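Local coordinates for catalase (Bacillus pumilus, PDB 4QOL) that breaks hydrogen peroxide down to water and oxygen at a haem and also oxidises phenolic substrates in a peroxidase-like manner, at the interface of chains A and B and the interface of chains A and C. Sequence-based numbering; all coordinates share one arbitrary frame. Chains: chain A/B/C, Catalase.

Contacts 1 and 2 lie about 43 Å apart, measured between the centres of their C-alpha atoms, yet both draw on the same short stretch of sequence. Helix 37-46 supplies A:Ile40 to contact 2 and, in a neighbouring copy, B:Leu43, B:Ala44 and B:Phe46 to contact 1, while the segment just ahead of it, residues 32-34, builds most of contact 2. One N-terminal region thus serves two different two-fold interfaces, illustrating how a tetramer can be assembled economically. Contact 1 joins this region to the helix of the haem's proximal side; contact 2 joins the region to its own copy.

Contact 1: the interface of chains A and B. Residues chain A 143, 338-339, 342-343; chain B 43-44, 46-47.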
ATOM      1  N   PHE A 143      -0.919 -25.447  -3.885  1.00 14.59           N
ATOM      2  CA  PHE A 143      -2.092 -24.654  -4.033  1.00 13.96           C
ATOM      3  C   PHE A 143      -1.943 -23.578  -5.101  1.00 13.24           C
ATOM      4  O   PHE A 143      -2.844 -23.426  -5.918  1.00 14.29           O
ATOM      5  CB  PHE A 143      -2.563 -24.007  -2.740  1.00 14.52           C
ATOM      6  CG  PHE A 143      -3.938 -23.359  -2.857  1.00 12.64           C
ATOM      7  CD1 PHE A 143      -5.065 -24.163  -2.921  1.00 12.20           C
ATOM      8  CD2 PHE A 143      -4.097 -22.009  -2.765  1.00 13.10           C
ATOM      9  CE1 PHE A 143      -6.311 -23.579  -2.910  1.00 12.37           C
ATOM     10  CE2 PHE A 143      -5.336 -21.435  -2.740  1.00 12.64           C
ATOM     11  CZ  PHE A 143      -6.435 -22.193  -2.859  1.00 13.27           C
ATOM     12  N   PHE A 338      -0.970 -20.350   7.718  1.00 14.38           N
ATOM     13  CA  PHE A 338      -0.130 -19.188   7.313  1.00 15.13           C
ATOM     14  C   PHE A 338      -0.831 -18.257   6.283  1.00 13.50           C
ATOM     15  O   PHE A 338      -0.820 -17.047   6.455  1.00 14.01           O
ATOM     16  CB  PHE A 338       1.221 -19.653   6.764  1.00 15.43           C
ATOM     17  CG  PHE A 338       1.974 -18.552   6.066  1.00 16.55           C
ATOM     18  CD1 PHE A 338       2.484 -17.513   6.826  1.00 19.53           C
ATOM     19  CD2 PHE A 338       2.047 -18.475   4.698  1.00 16.86           C
ATOM     20  CE1 PHE A 338       3.078 -16.437   6.211  1.00 19.86           C
ATOM     21  CE2 PHE A 338       2.726 -17.420   4.077  1.00 17.56           C
ATOM     22  CZ  PHE A 338       3.246 -16.423   4.846  1.00 18.84           C
ATOM     23  N   SER A 339      -1.359 -18.839   5.178  1.00 13.01           N
ATOM     24  CA  SER A 339      -1.729 -18.091   3.996  1.00 13.22           C
ATOM     25  C   SER A 339      -2.859 -17.111   4.264  1.00 11.95           C
ATOM     26  O   SER A 339      -2.841 -16.005   3.711  1.00 11.26           O
ATOM     27  CB  SER A 339      -2.051 -19.073   2.844  1.00 15.21           C
ATOM     28  OG  SER A 339      -2.742 -18.412   1.779  1.00 17.73           O
ATOM     29  N   ASP A 342      -1.654 -13.948   6.274  1.00 12.32           N
ATOM     30  CA  ASP A 342      -0.722 -13.365   5.294  1.00 13.29           C
ATOM     31  C   ASP A 342      -1.386 -12.548   4.229  1.00 12.90           C
ATOM     32  O   ASP A 342      -1.074 -11.393   4.011  1.00 12.60           O
ATOM     33  CB  ASP A 342       0.174 -14.455   4.705  1.00 12.63           C
ATOM     34  CG  ASP A 342       1.226 -13.880   3.863  1.00 12.52           C
ATOM     35  OD1 ASP A 342       2.033 -13.018   4.375  1.00 13.72           O
ATOM     36  OD2 ASP A 342       1.314 -14.173   2.621  1.00 13.68           O
ATOM     37  N   THR A 343      -2.348 -13.157   3.524  1.00 12.21           N
ATOM     38  CA  THR A 343      -2.992 -12.460   2.411  1.00 11.99           C
ATOM     39  C   THR A 343      -3.812 -11.278   2.979  1.00 12.22           C
ATOM     40  O   THR A 343      -3.943 -10.245   2.317  1.00 11.58           O
ATOM     41  CB  THR A 343      -3.831 -13.452   1.555  1.00 11.75           C
ATOM     42  OG1 THR A 343      -4.119 -12.835   0.293  1.00 10.85           O
ATOM     43  CG2 THR A 343      -5.184 -13.756   2.157  1.00 11.08           C
TER
ATOM     44  N   LEU B  43       3.809 -19.267  -1.331  1.00 10.57           N
ATOM     45  CA  LEU B  43       2.497 -18.883  -0.816  1.00 10.82           C
ATOM     46  C   LEU B  43       2.374 -17.367  -0.662  1.00 10.64           C
ATOM     47  O   LEU B  43       1.334 -16.738  -1.000  1.00 12.51           O
ATOM     48  CB  LEU B  43       2.187 -19.575   0.516  1.00 11.46           C
ATOM     49  CG  LEU B  43       1.860 -21.085   0.464  1.00 12.59           C
ATOM     50  CD1 LEU B  43       1.609 -21.549   1.886  1.00 13.24           C
ATOM     51  CD2 LEU B  43       0.673 -21.404  -0.471  1.00 14.20           C
ATOM     52  N   ALA B  44       3.443 -16.729  -0.211  1.00 10.72           N
ATOM     53  CA  ALA B  44       3.353 -15.332   0.159  1.00 10.78           C
ATOM     54  C   ALA B  44       3.167 -14.542  -1.135  1.00 10.96           C
ATOM     55  O   ALA B  44       2.509 -13.487  -1.156  1.00 11.45           O
ATOM     56  CB  ALA B  44       4.588 -14.865   0.922  1.00 11.15           C
ATOM     57  N   PHE B  46       1.864 -15.703  -4.059  1.00 10.24           N
ATOM     58  CA  PHE B  46       0.483 -16.038  -4.393  1.00 10.39           C
ATOM     59  C   PHE B  46      -0.516 -15.153  -3.646  1.00 10.85           C
ATOM     60  O   PHE B  46      -1.409 -14.560  -4.212  1.00 10.82           O
ATOM     61  CB  PHE B  46       0.231 -17.527  -4.107  1.00 10.73           C
ATOM     62  CG  PHE B  46      -1.197 -17.951  -4.329  1.00 11.14           C
ATOM     63  CD1 PHE B  46      -1.678 -18.071  -5.588  1.00 11.53           C
ATOM     64  CD2 PHE B  46      -2.070 -18.071  -3.238  1.00 12.49           C
ATOM     65  CE1 PHE B  46      -3.004 -18.403  -5.823  1.00 12.19           C
ATOM     66  CE2 PHE B  46      -3.423 -18.415  -3.426  1.00 12.57           C
ATOM     67  CZ  PHE B  46      -3.854 -18.654  -4.716  1.00 12.40           C
ATOM     68  N   ASP B  47      -0.283 -14.983  -2.360  1.00 10.80           N
ATOM     69  CA  ASP B  47      -1.148 -14.201  -1.419  1.00 12.16           C
ATOM     70  C   ASP B  47      -1.250 -12.713  -1.779  1.00 13.58           C
ATOM     71  O   ASP B  47      -2.155 -11.980  -1.330  1.00 14.62           O
ATOM     72  CB  ASP B  47      -0.665 -14.340   0.030  1.00 11.92           C
ATOM     73  CG  ASP B  47      -0.913 -15.701   0.648  1.00 12.27           C
ATOM     74  OD1 ASP B  47      -1.694 -16.486   0.069  1.00 12.53           O
ATOM     75  OD2 ASP B  47      -0.245 -15.967   1.663  1.00 13.50           O
TER
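B:Asp47 puts its carboxylate against A:Ser339 and A:Asp342 while its backbone carbonyl turns to A:Thr343, a case of one residue making up most of its chain's side of a patch. Its first torsion (chi1 -71°) sets CG beside its own backbone N and opposite its carbonyl carbon, which separates the two acceptors enough for each to find a different partner on chain A. The hydroxyl OG of A:Ser339 donates to the carboxylate oxygen OD1 of B:Asp47 at 2.8 Å, arriving on the syn side and 25° out of the carboxylate plane. The other oxygen, OD2 of B:Asp47, stands 2.6 Å from the carboxylate oxygen OD2 of A:Asp342. Two fully ionised groups would repel at that separation, so a hydrogen bond through a proton held by one of them is likely, although the proton is not seen. The position of B:Asp47 just after the C-terminal end of a helix may favour protonation there.

Next to this pair, OG1 of A:Thr343 donates to the backbone O of B:Asp47 at 2.7 Å, in the carbonyl plane and on a lone pair. CB of A:Thr343 also packs 3.6 Å from CB of B:Asp47.

A:Phe338 flanks the acid pair: CB of A:Asp342 lies over one face of the ring, toward its rim, and the ring atom CD2 of A:Phe338 comes 4.2 Å from the methyl CD1 of B:Leu43. Farther off, A:Phe143 points the CD2-CE2 edge of its ring at one face of B:Phe46, near the CE2-CZ rim, with the planes 85° apart.

The chain A side is largely one face of helix 331-348, which in catalases carries the tyrosine that ligates the haem iron from the proximal side; A:Phe143 begins helix 143-150. Against them sits the end of helix 37-46 of chain B, and the two-fold axis repeats the arrangement with the chains exchanged.

Contact 2: the interface of chains A and C. Residues chain A 32-34, 40; chain C 32-34.
A:Phe33 and C:Phe33 lie side by side and point the same way, meeting along their edges where CE1 of A:Phe33 is 3.5 Å from CE1 of C:Phe33. Both rings leave the backbone with CG opposite the carbonyl carbon (chi1 -75° in A:Phe33), which sends them together to one side of the paired chains. On the opposite side A:Leu34 and C:Leu34 cross at about a right angle, their CD1 methyls 3.9 Å apart. A:Ile40 extends this cluster, its CD1 lying 4.1 Å from CD1 of C:Leu34.

Between the two apolar clusters runs the backbone pairing. N of C:Leu34 donates to O of A:Ser32 at 3.0 Å, nearly straight at 166° at the hydrogen, and N of A:Leu34 returns the bond to O of C:Ser32 at 3.0 Å. Each of these carbonyl oxygens also sits in plane at the edge of the partner's phenylalanine ring, as where O of C:Ser32 lies 3.4 Å from CD1 of A:Phe33. Replacing A:Phe33 with an alanine would probably leave the C:Phe33 ring without its mate and freer to turn, and strip the edge contact from the C:Ser32 carbonyl.

The two segments form an antiparallel bridge centred on residue 33, in the loop leading to helix 37-46. Such pairing of N-terminal segments fits the tetrameric assembly typical of catalases.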
ATOM      1  N   SER A  32     -11.173  24.809 -14.864  1.00 17.36           N
ATOM      2  CA  SER A  32     -11.388  24.539 -13.449  1.00 18.04           C
ATOM      3  C   SER A  32     -10.159  24.961 -12.626  1.00 15.84           C
ATOM      4  O   SER A  32      -9.008  24.815 -13.044  1.00 15.21           O
ATOM      5  CB  SER A  32     -11.688  23.045 -13.269  1.00 20.26           C
ATOM      6  OG  SER A  32     -12.987  22.710 -13.741  1.00 21.31           O
ATOM      7  N   PHE A  33     -10.385  25.420 -11.408  1.00 14.63           N
ATOM      8  CA  PHE A  33      -9.311  25.822 -10.489  1.00 14.57           C
ATOM      9  C   PHE A  33      -8.872  24.697  -9.548  1.00 14.61           C
ATOM     10  O   PHE A  33      -9.701  23.850  -9.169  1.00 15.28           O
ATOM     11  CB  PHE A  33      -9.778  27.002  -9.666  1.00 14.12           C
ATOM     12  CG  PHE A  33      -9.794  28.283 -10.464  1.00 14.64           C
ATOM     13  CD1 PHE A  33      -8.595  28.865 -10.888  1.00 14.03           C
ATOM     14  CD2 PHE A  33     -11.000  28.940 -10.757  1.00 15.43           C
ATOM     15  CE1 PHE A  33      -8.612  30.067 -11.623  1.00 15.72           C
ATOM     16  CE2 PHE A  33     -11.008  30.111 -11.545  1.00 15.80           C
ATOM     17  CZ  PHE A  33      -9.830  30.647 -11.986  1.00 16.07           C
ATOM     18  N   LEU A  34      -7.584  24.744  -9.238  1.00 14.06           N
ATOM     19  CA  LEU A  34      -6.970  23.827  -8.271  1.00 15.41           C
ATOM     20  C   LEU A  34      -7.554  24.038  -6.877  1.00 15.46           C
ATOM     21  O   LEU A  34      -7.684  23.095  -6.103  1.00 17.44           O
ATOM     22  CB  LEU A  34      -5.457  24.009  -8.265  1.00 15.28           C
ATOM     23  CG  LEU A  34      -4.609  23.005  -7.482  1.00 17.57           C
ATOM     24  CD1 LEU A  34      -4.937  21.593  -7.885  1.00 18.73           C
ATOM     25  CD2 LEU A  34      -3.111  23.355  -7.622  1.00 17.45           C
ATOM     26  N   ILE A  40     -11.632  18.066  -5.135  1.00 13.18           N
ATOM     27  CA  ILE A  40     -10.464  17.233  -5.113  1.00 13.58           C
ATOM     28  C   ILE A  40     -10.629  16.163  -4.012  1.00 12.89           C
ATOM     29  O   ILE A  40     -10.307  14.962  -4.223  1.00 12.50           O
ATOM     30  CB  ILE A  40      -9.174  18.040  -4.952  1.00 14.47           C
ATOM     31  CG1 ILE A  40      -8.969  19.000  -6.109  1.00 14.83           C
ATOM     32  CG2 ILE A  40      -7.978  17.113  -4.818  1.00 13.80           C
ATOM     33  CD1 ILE A  40      -8.966  18.323  -7.453  1.00 17.28           C
TER
ATOM     34  N   SER C  32      -4.240  29.214  -9.415  1.00 17.81           N
ATOM     35  CA  SER C  32      -3.728  28.113 -10.257  1.00 16.78           C
ATOM     36  C   SER C  32      -4.798  27.239 -10.825  1.00 15.57           C
ATOM     37  O   SER C  32      -5.847  26.979 -10.213  1.00 14.70           O
ATOM     38  CB  SER C  32      -2.772  27.291  -9.404  1.00 16.96           C
ATOM     39  OG  SER C  32      -1.595  28.021  -9.072  1.00 18.31           O
ATOM     40  N   PHE C  33      -4.570  26.786 -12.047  1.00 15.11           N
ATOM     41  CA  PHE C  33      -5.521  25.922 -12.760  1.00 15.40           C
ATOM     42  C   PHE C  33      -5.226  24.440 -12.479  1.00 14.83           C
ATOM     43  O   PHE C  33      -4.055  24.006 -12.323  1.00 14.70           O
ATOM     44  CB  PHE C  33      -5.499  26.199 -14.266  1.00 14.45           C
ATOM     45  CG  PHE C  33      -6.204  27.455 -14.639  1.00 14.63           C
ATOM     46  CD1 PHE C  33      -7.577  27.565 -14.457  1.00 15.11           C
ATOM     47  CD2 PHE C  33      -5.494  28.563 -15.065  1.00 15.31           C
ATOM     48  CE1 PHE C  33      -8.255  28.757 -14.827  1.00 16.42           C
ATOM     49  CE2 PHE C  33      -6.173  29.732 -15.406  1.00 15.47           C
ATOM     50  CZ  PHE C  33      -7.542  29.836 -15.235  1.00 15.38           C
ATOM     51  N   LEU C  34      -6.316  23.669 -12.482  1.00 14.34           N
ATOM     52  CA  LEU C  34      -6.249  22.221 -12.438  1.00 14.29           C
ATOM     53  C   LEU C  34      -5.551  21.589 -13.607  1.00 14.43           C
ATOM     54  O   LEU C  34      -4.841  20.596 -13.486  1.00 15.48           O
ATOM     55  CB  LEU C  34      -7.669  21.633 -12.293  1.00 14.09           C
ATOM     56  CG  LEU C  34      -7.829  20.167 -11.922  1.00 16.01           C
ATOM     57  CD1 LEU C  34      -7.028  19.811 -10.701  1.00 15.65           C
ATOM     58  CD2 LEU C  34      -9.318  19.815 -11.777  1.00 16.25           C
TER